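Nigerythrin (Desulfovibrio vulgaris subsp. vulgaris, PDB 1YUZ) reduces hydrogen peroxide as an NADH-dependent peroxidase in vitro, working as a homodimeric rubrerythrin-type protein with diiron and rubredoxin-like iron centres. Local coordinates at the interface of chains A and B. Residues are numbered along the deposited sequence; one frame, centred on the assembly and turned at random. Chains: chain A/B, Nigerythrin.

Contacts 1 and 2 belong to one two-fold symmetric interface of the nigerythrin homodimer, and the centres of their C-alpha atoms lie about 30 Å apart. No residue is shared, but helix 136-161 serves both from opposite subunits: its last turn in chain B carries B:Tyr160 of contact 1, and the loop after it in chain A supplies A:Asp162 and A:Asp167 of contact 2. In both, an N-terminal stretch of one subunit lies against the partner, residues 14-19 of chain A in contact 1 and residues 2 and 4 of chain B in contact 2. Symmetry repeats each contact with the chains exchanged, so both N-terminal segments help tie the dimer.

Contact 1: the interface of chains A and B. Residues chain A 14-19, 119-120; chain B 103, 105-106, 109, 160.
B:Asp105 turns its carboxylate toward the loop A:14-19 by placing CG between its own backbone N and carbonyl carbon (chi1 65°), while A:Asn17 holds CG anti to its carbonyl carbon (chi1 -68°), bringing amide and carboxylate together. The two side chains cross at about a right angle. A:Asn17 ND2 donates to B:Asp105 OD1 at 2.8 Å in a nearly straight bond; the acceptor lies in the amide plane, whereas the donor meets the syn side of OD1 from 31° out of the carboxylate plane. The backbone N of A:Asn17 reaches the syn lone pair of B:Asp105 OD2 at 3.1 Å. One carboxylate thus grips both the main chain and the side chain of A:Asn17, fixing the rotation of the amide. Water 2 joins A:Thr14 O to the N and OD1 of B:Asp105, and water 1 sits in plane at the ring edge of B:Tyr160, 2.7 Å from its phenol OH, and also binds B:Asp105 OD2 and A:Asn17 O. A:Asn15 O stands 3.1 Å from B:Tyr160 OH but well off the ring plane, so any hydrogen bond is doubtful; the phenol more likely donates to water 1.

A:Asn15 lays CB over one face of the B:Tyr160 ring, 4.0 Å from the centroid, and B:Ile109 CD1 backs the opposite face near the rim. From there A:Asn15 ND2 bonds B:Tyr160 O at 2.9 Å, a bent contact in which the donor stands above the carbonyl plane. Beyond the polar groups, B:Leu106 CG packs against A:Asn17 CB at 3.9 Å, its CD2 touches A:Val19 CG1, and B:Ile109 meets A:Ser120 CB.

In the fold, an N-terminal loop of chain A and helix A:104-133 of its ferritin-like domain face the start of helix B:104-132. B:Asp105 stands in that helix's first turn, where the helix end may further stabilise its negative charge, and B:Tyr160 comes from the end of helix B:136-161.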
# COMPACT_ATOMS: atom_id res chain seq x y z
N THR A 14 -14.41 0.90 10.85
CA THR A 14 -13.69 -0.18 11.52
C THR A 14 -12.21 -0.29 11.15
O THR A 14 -11.60 -1.34 11.35
CB THR A 14 -14.39 -1.54 11.29
OG1 THR A 14 -14.41 -1.85 9.90
CG2 THR A 14 -15.83 -1.49 11.82
N ASN A 15 -11.64 0.77 10.60
CA ASN A 15 -10.22 0.75 10.27
C ASN A 15 -9.47 1.83 11.06
O ASN A 15 -8.55 2.46 10.55
CB ASN A 15 -9.98 0.89 8.76
CG ASN A 15 -10.59 2.15 8.16
OD1 ASN A 15 -11.29 2.90 8.83
ND2 ASN A 15 -10.32 2.37 6.88
N PHE A 16 -9.87 2.01 12.31
CA PHE A 16 -9.24 3.00 13.18
C PHE A 16 -8.41 2.39 14.30
O PHE A 16 -8.01 3.09 15.23
CB PHE A 16 -10.29 3.95 13.76
CG PHE A 16 -10.70 5.04 12.82
CD1 PHE A 16 -11.48 4.76 11.71
CD2 PHE A 16 -10.29 6.35 13.03
CE1 PHE A 16 -11.84 5.76 10.81
CE2 PHE A 16 -10.65 7.37 12.14
CZ PHE A 16 -11.43 7.07 11.03
N ASN A 17 -8.17 1.08 14.23
CA ASN A 17 -7.36 0.43 15.25
C ASN A 17 -5.91 0.83 15.02
O ASN A 17 -5.48 1.00 13.88
CB ASN A 17 -7.50 -1.09 15.16
CG ASN A 17 -8.89 -1.56 15.55
OD1 ASN A 17 -9.39 -1.22 16.61
ND2 ASN A 17 -9.51 -2.35 14.68
N MET A 18 -5.16 0.97 16.10
CA MET A 18 -3.75 1.33 15.96
C MET A 18 -2.90 0.08 16.12
O MET A 18 -3.29 -0.87 16.81
CB MET A 18 -3.35 2.35 17.02
CG MET A 18 -3.27 1.79 18.43
SD MET A 18 -2.73 3.03 19.61
CE MET A 18 -4.27 3.95 19.83
N VAL A 19 -1.75 0.08 15.47
CA VAL A 19 -0.83 -1.05 15.54
C VAL A 19 -0.35 -1.24 16.97
O VAL A 19 -0.17 -0.27 17.71
CB VAL A 19 0.39 -0.84 14.62
CG1 VAL A 19 -0.07 -0.76 13.17
CG2 VAL A 19 1.13 0.42 15.01
N THR A 119 -1.62 6.43 8.79
CA THR A 119 -2.99 5.98 8.86
C THR A 119 -3.25 4.86 9.87
O THR A 119 -4.36 4.75 10.39
CB THR A 119 -3.52 5.51 7.48
OG1 THR A 119 -4.95 5.60 7.47
CG2 THR A 119 -3.12 4.06 7.20
N SER A 120 -2.24 4.04 10.14
CA SER A 120 -2.43 2.90 11.04
C SER A 120 -1.73 2.99 12.39
O SER A 120 -2.00 2.18 13.28
CB SER A 120 -1.97 1.62 10.34
OG SER A 120 -0.55 1.59 10.21
N SER B 103 -7.38 -7.71 14.54
CA SER B 103 -8.50 -7.05 13.89
C SER B 103 -8.25 -7.01 12.39
O SER B 103 -7.11 -6.86 11.95
CB SER B 103 -8.69 -5.64 14.44
OG SER B 103 -9.13 -5.71 15.79
N ASP B 105 -8.69 -4.81 10.00
CA ASP B 105 -7.98 -3.67 9.43
C ASP B 105 -6.48 -3.78 9.66
O ASP B 105 -5.70 -3.54 8.74
CB ASP B 105 -8.55 -2.34 9.99
CG ASP B 105 -8.32 -2.17 11.49
OD1 ASP B 105 -8.45 -3.15 12.25
OD2 ASP B 105 -8.05 -1.02 11.90
N LEU B 106 -6.07 -4.18 10.86
CA LEU B 106 -4.66 -4.33 11.15
C LEU B 106 -4.05 -5.49 10.36
O LEU B 106 -2.88 -5.44 9.99
CB LEU B 106 -4.44 -4.52 12.65
CG LEU B 106 -4.75 -3.29 13.49
CD1 LEU B 106 -4.53 -3.60 14.96
CD2 LEU B 106 -3.87 -2.13 13.06
N ILE B 109 -3.26 -4.21 7.02
CA ILE B 109 -2.05 -3.39 7.07
C ILE B 109 -0.81 -4.29 7.17
O ILE B 109 0.19 -4.05 6.51
CB ILE B 109 -2.10 -2.41 8.27
CG1 ILE B 109 -3.18 -1.35 8.04
CG2 ILE B 109 -0.73 -1.77 8.48
CD1 ILE B 109 -2.92 -0.43 6.84
N TYR B 160 -8.71 -2.04 2.70
CA TYR B 160 -8.62 -1.31 3.96
C TYR B 160 -9.42 -0.01 3.85
O TYR B 160 -10.17 0.35 4.76
CB TYR B 160 -7.15 -1.01 4.27
CG TYR B 160 -6.89 -0.23 5.54
CD1 TYR B 160 -6.69 -0.89 6.76
CD2 TYR B 160 -6.78 1.16 5.52
CE1 TYR B 160 -6.37 -0.18 7.91
CE2 TYR B 160 -6.47 1.87 6.67
CZ TYR B 160 -6.26 1.19 7.86
OH TYR B 160 -5.90 1.90 8.98
O HOH W 1 -5.87 0.42 11.18
O HOH W 2 -11.46 -4.12 11.53

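Contact 2: the interface of chains A and B. Residues chain A 162, 165-167; chain B 2, 4.
B:Lys2 lies extended along its backbone (phi/psi -75/149°), presenting its N to A:Asp162 and its side chain to the loop A:165-167 of this rubrerythrin-family dimer. The B:Lys2 N donates to A:Asp162 OD1 at 2.6 Å, a nearly straight bond that uses the syn lone pair of the carboxylate. Water 3 reinforces it by joining the same OD1 to B:Lys2 O, so both backbone polar groups of the lysine are tied to one aspartate oxygen.

Beyond CG the B:Lys2 chain is fully extended and crosses the A:Asp162 side chain at about a right angle; B:Lys2 CG lies 3.7 Å from A:Asp162 CG, the carboxylate carbon. Farther along, A:Ala165 CB rests against B:Lys2 CD at 3.7 Å.

At its tip, the ammonium NZ of B:Lys2 forms a salt bridge with A:Asp167 OD2 at 2.6 Å, met on the anti side of the oxygen and slightly out of the carboxylate plane. A:Asp167 sets CG between its backbone N and carbonyl carbon (chi1 51°), which directs OD2 at the amine. NZ also donates to A:Ala165 O at 3.0 Å, approaching from a tilt to the carbonyl plane. Water 4 links NZ with both of these oxygens, while water 5 connects it to A:Pro166 O. This cluster of oxygens probably favours the charged form of the amine.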
# COMPACT_ATOMS: atom_id res chain seq x y z
N ASP A 162 1.60 0.73 -12.00
CA ASP A 162 1.48 1.20 -13.38
C ASP A 162 2.54 2.24 -13.70
O ASP A 162 2.31 3.12 -14.53
CB ASP A 162 0.09 1.81 -13.62
CG ASP A 162 -0.99 0.76 -13.74
OD1 ASP A 162 -0.69 -0.34 -14.24
OD2 ASP A 162 -2.14 1.05 -13.34
N ALA A 165 2.99 2.54 -17.24
CA ALA A 165 1.73 2.64 -17.97
C ALA A 165 0.94 3.86 -17.50
O ALA A 165 -0.16 3.73 -16.98
CB ALA A 165 0.91 1.37 -17.77
N PRO A 166 1.51 5.06 -17.68
CA PRO A 166 0.81 6.28 -17.27
C PRO A 166 -0.33 6.60 -18.22
O PRO A 166 -0.42 6.03 -19.31
CB PRO A 166 1.91 7.33 -17.31
CG PRO A 166 2.71 6.88 -18.50
CD PRO A 166 2.82 5.38 -18.25
N ASP A 167 -1.20 7.51 -17.82
CA ASP A 167 -2.31 7.93 -18.67
C ASP A 167 -2.48 9.44 -18.53
O ASP A 167 -1.61 10.11 -17.96
CB ASP A 167 -3.60 7.19 -18.31
CG ASP A 167 -3.93 7.24 -16.83
OD1 ASP A 167 -4.04 8.35 -16.29
OD2 ASP A 167 -4.08 6.16 -16.22
N LYS B 2 -2.31 -2.13 -15.24
CA LYS B 2 -2.65 -2.13 -16.66
C LYS B 2 -1.88 -3.15 -17.48
O LYS B 2 -0.72 -3.46 -17.18
CB LYS B 2 -2.40 -0.75 -17.26
CG LYS B 2 -3.21 0.38 -16.67
CD LYS B 2 -2.80 1.68 -17.32
CE LYS B 2 -3.58 2.85 -16.79
NZ LYS B 2 -3.08 4.11 -17.40
N ARG B 4 0.22 -4.16 -20.55
CA ARG B 4 1.12 -3.47 -21.46
C ARG B 4 1.26 -4.29 -22.73
O ARG B 4 0.74 -5.41 -22.82
CB ARG B 4 2.49 -3.27 -20.80
CG ARG B 4 2.47 -2.39 -19.55
CD ARG B 4 3.85 -2.35 -18.91
NE ARG B 4 4.86 -1.83 -19.82
CZ ARG B 4 6.17 -1.96 -19.64
NH1 ARG B 4 6.64 -2.61 -18.58
NH2 ARG B 4 7.01 -1.46 -20.53
O HOH W 3 1.20 -1.81 -15.76
O HOH W 4 -1.71 5.02 -14.98
O HOH W 5 -2.26 4.17 -20.11